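Local coordinates for protein transferrin (Manduca sexta, PDB 6WB6) that transports iron, binding a single ferric ion per molecule together with a carbonate anion, at residues N449-L454 with G493-G498. Numbering follows the deposited sequence.
Sequences NKIDDL and GEFFSG
F495 drives its ring into the turn formed by I451-L454, and the meeting is tightest where its CZ comes 3.1 Å from I451 O. That oxygen lies at the ring edge, close to the ring plane, where the weakly positive aromatic C-H rim suits a carbonyl; the same oxygen accepts the backbone N-H of L454, closing the short 3-10 turn. CG of F495 stands anti to the backbone N (chi1 179°), which carries the ring from the last turn of helix 488-495 toward the I451-L454 turn. Its CE1 reaches L454 O at 3.4 Å, while I451 CG1 packs against CZ at 4.1 Å. L454 CB touches CE1 of both rings, 3.9 Å away in F496, and L454 O also lies near both. F496 is the centre of an inverse gamma turn just after the helix, and its ring receives CD1 of F495 over the middle of one face. In this C-terminal transferrin lobe, parallel neighbours 458-461 and 499-501 are linked through helices 467-479 and 488-495 in a beta-alpha-beta type crossover; the contact joins the loop before its first strand to the helix end before its second. L477 of helix 467-479 touches I451 and both phenylalanines. Were F495 cut back to an alanine, a gap would probably open against the turn, leaving L454 with F496 alone and uncovering one face of that ring. No polar side chain crosses between the segments; the solvent side holds local bonds, D453 OD2 accepting N449 N at 3.2 Å and E494 pairing with K490.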
loop_
_atom_site.group_PDB
_atom_site.type_symbol
_atom_site.label_atom_id
_atom_site.label_comp_id
_atom_site.label_asym_id
_atom_site.label_seq_id
_atom_site.Cartn_x
_atom_site.Cartn_y
_atom_site.Cartn_z
ATOM N N ASN A 449 -20.527 35.680 0.497
ATOM C CA ASN A 449 -20.878 34.396 -0.098
ATOM C C ASN A 449 -20.234 34.153 -1.455
ATOM O O ASN A 449 -20.461 33.095 -2.046
ATOM C CB ASN A 449 -22.394 34.273 -0.279
ATOM C CG ASN A 449 -23.146 34.652 0.948
ATOM O OD1 ASN A 449 -23.261 33.863 1.876
ATOM N ND2 ASN A 449 -23.670 35.873 0.966
ATOM N N LYS A 450 -19.466 35.103 -1.971
ATOM C CA LYS A 450 -18.827 34.995 -3.274
ATOM C C LYS A 450 -17.752 36.078 -3.338
ATOM O O LYS A 450 -17.698 36.976 -2.490
ATOM C CB LYS A 450 -19.855 35.115 -4.402
ATOM C CG LYS A 450 -20.643 36.404 -4.402
ATOM C CD LYS A 450 -21.479 36.565 -5.693
ATOM C CE LYS A 450 -21.958 37.997 -5.869
ATOM N NZ LYS A 450 -21.813 38.425 -7.303
ATOM N N ILE A 451 -16.907 36.005 -4.367
ATOM C CA ILE A 451 -15.645 36.735 -4.297
ATOM C C ILE A 451 -15.857 38.240 -4.425
ATOM O O ILE A 451 -15.139 39.021 -3.797
ATOM C CB ILE A 451 -14.646 36.215 -5.342
ATOM C CG1 ILE A 451 -13.266 36.852 -5.108
ATOM C CG2 ILE A 451 -15.153 36.474 -6.777
ATOM C CD1 ILE A 451 -12.653 36.565 -3.724
ATOM N N ASP A 452 -16.817 38.684 -5.237
ATOM C CA ASP A 452 -16.987 40.130 -5.361
ATOM C C ASP A 452 -17.502 40.756 -4.064
ATOM O O ASP A 452 -17.271 41.948 -3.835
ATOM C CB ASP A 452 -17.910 40.467 -6.532
ATOM N N ASP A 453 -18.160 39.977 -3.191
ATOM C CA ASP A 453 -18.583 40.500 -1.893
ATOM C C ASP A 453 -17.411 40.863 -0.994
ATOM O O ASP A 453 -17.601 41.583 -0.009
ATOM C CB ASP A 453 -19.442 39.491 -1.133
ATOM C CG ASP A 453 -20.685 39.098 -1.880
ATOM O OD1 ASP A 453 -21.156 39.873 -2.745
ATOM O OD2 ASP A 453 -21.193 38.008 -1.578
ATOM N N LEU A 454 -16.221 40.350 -1.276
ATOM C CA LEU A 454 -15.042 40.687 -0.489
ATOM C C LEU A 454 -14.234 41.825 -1.088
ATOM O O LEU A 454 -13.205 42.204 -0.513
ATOM C CB LEU A 454 -14.169 39.443 -0.312
ATOM C CG LEU A 454 -14.813 38.497 0.711
ATOM C CD1 LEU A 454 -14.386 37.055 0.517
ATOM C CD2 LEU A 454 -14.451 38.973 2.109
ATOM N N GLY A 493 -3.597 43.539 -3.466
ATOM C CA GLY A 493 -3.761 44.558 -2.446
ATOM C C GLY A 493 -4.871 45.525 -2.792
ATOM O O GLY A 493 -5.634 45.947 -1.922
ATOM N N GLU A 494 -5.004 45.855 -4.081
ATOM C CA GLU A 494 -6.052 46.779 -4.484
ATOM C C GLU A 494 -7.431 46.131 -4.444
ATOM O O GLU A 494 -8.424 46.843 -4.292
ATOM C CB GLU A 494 -5.762 47.341 -5.879
ATOM C CG GLU A 494 -4.408 48.061 -6.006
ATOM C CD GLU A 494 -4.297 49.346 -5.171
ATOM O OE1 GLU A 494 -5.275 49.711 -4.486
ATOM O OE2 GLU A 494 -3.220 49.996 -5.206
ATOM N N PHE A 495 -7.531 44.806 -4.556
ATOM C CA PHE A 495 -8.837 44.181 -4.345
ATOM C C PHE A 495 -9.232 44.214 -2.869
ATOM O O PHE A 495 -10.324 44.673 -2.517
ATOM C CB PHE A 495 -8.847 42.749 -4.860
ATOM C CG PHE A 495 -10.162 42.057 -4.647
ATOM C CD1 PHE A 495 -10.463 41.467 -3.429
ATOM C CD2 PHE A 495 -11.106 42.014 -5.655
ATOM C CE1 PHE A 495 -11.697 40.830 -3.218
ATOM C CE2 PHE A 495 -12.326 41.373 -5.450
ATOM C CZ PHE A 495 -12.613 40.785 -4.211
ATOM N N PHE A 496 -8.359 43.729 -1.984
ATOM C CA PHE A 496 -8.600 43.838 -0.545
ATOM C C PHE A 496 -8.087 45.193 -0.065
ATOM O O PHE A 496 -7.177 45.301 0.755
ATOM C CB PHE A 496 -7.937 42.684 0.198
ATOM C CG PHE A 496 -8.519 41.351 -0.142
ATOM C CD1 PHE A 496 -9.752 40.974 0.360
ATOM C CD2 PHE A 496 -7.845 40.480 -0.965
ATOM C CE1 PHE A 496 -10.302 39.754 0.054
ATOM C CE2 PHE A 496 -8.398 39.252 -1.276
ATOM C CZ PHE A 496 -9.633 38.897 -0.760
ATOM N N SER A 497 -8.723 46.239 -0.599
ATOM C CA SER A 497 -8.269 47.613 -0.411
ATOM C C SER A 497 -8.317 48.062 1.044
ATOM O O SER A 497 -7.707 49.083 1.374
ATOM C CB SER A 497 -9.114 48.562 -1.276
ATOM O OG SER A 497 -10.476 48.548 -0.884
ATOM N N GLY A 498 -9.020 47.332 1.912
ATOM C CA GLY A 498 -8.975 47.583 3.344
ATOM C C GLY A 498 -7.692 47.129 4.004
ATOM O O GLY A 498 -7.491 47.404 5.190
#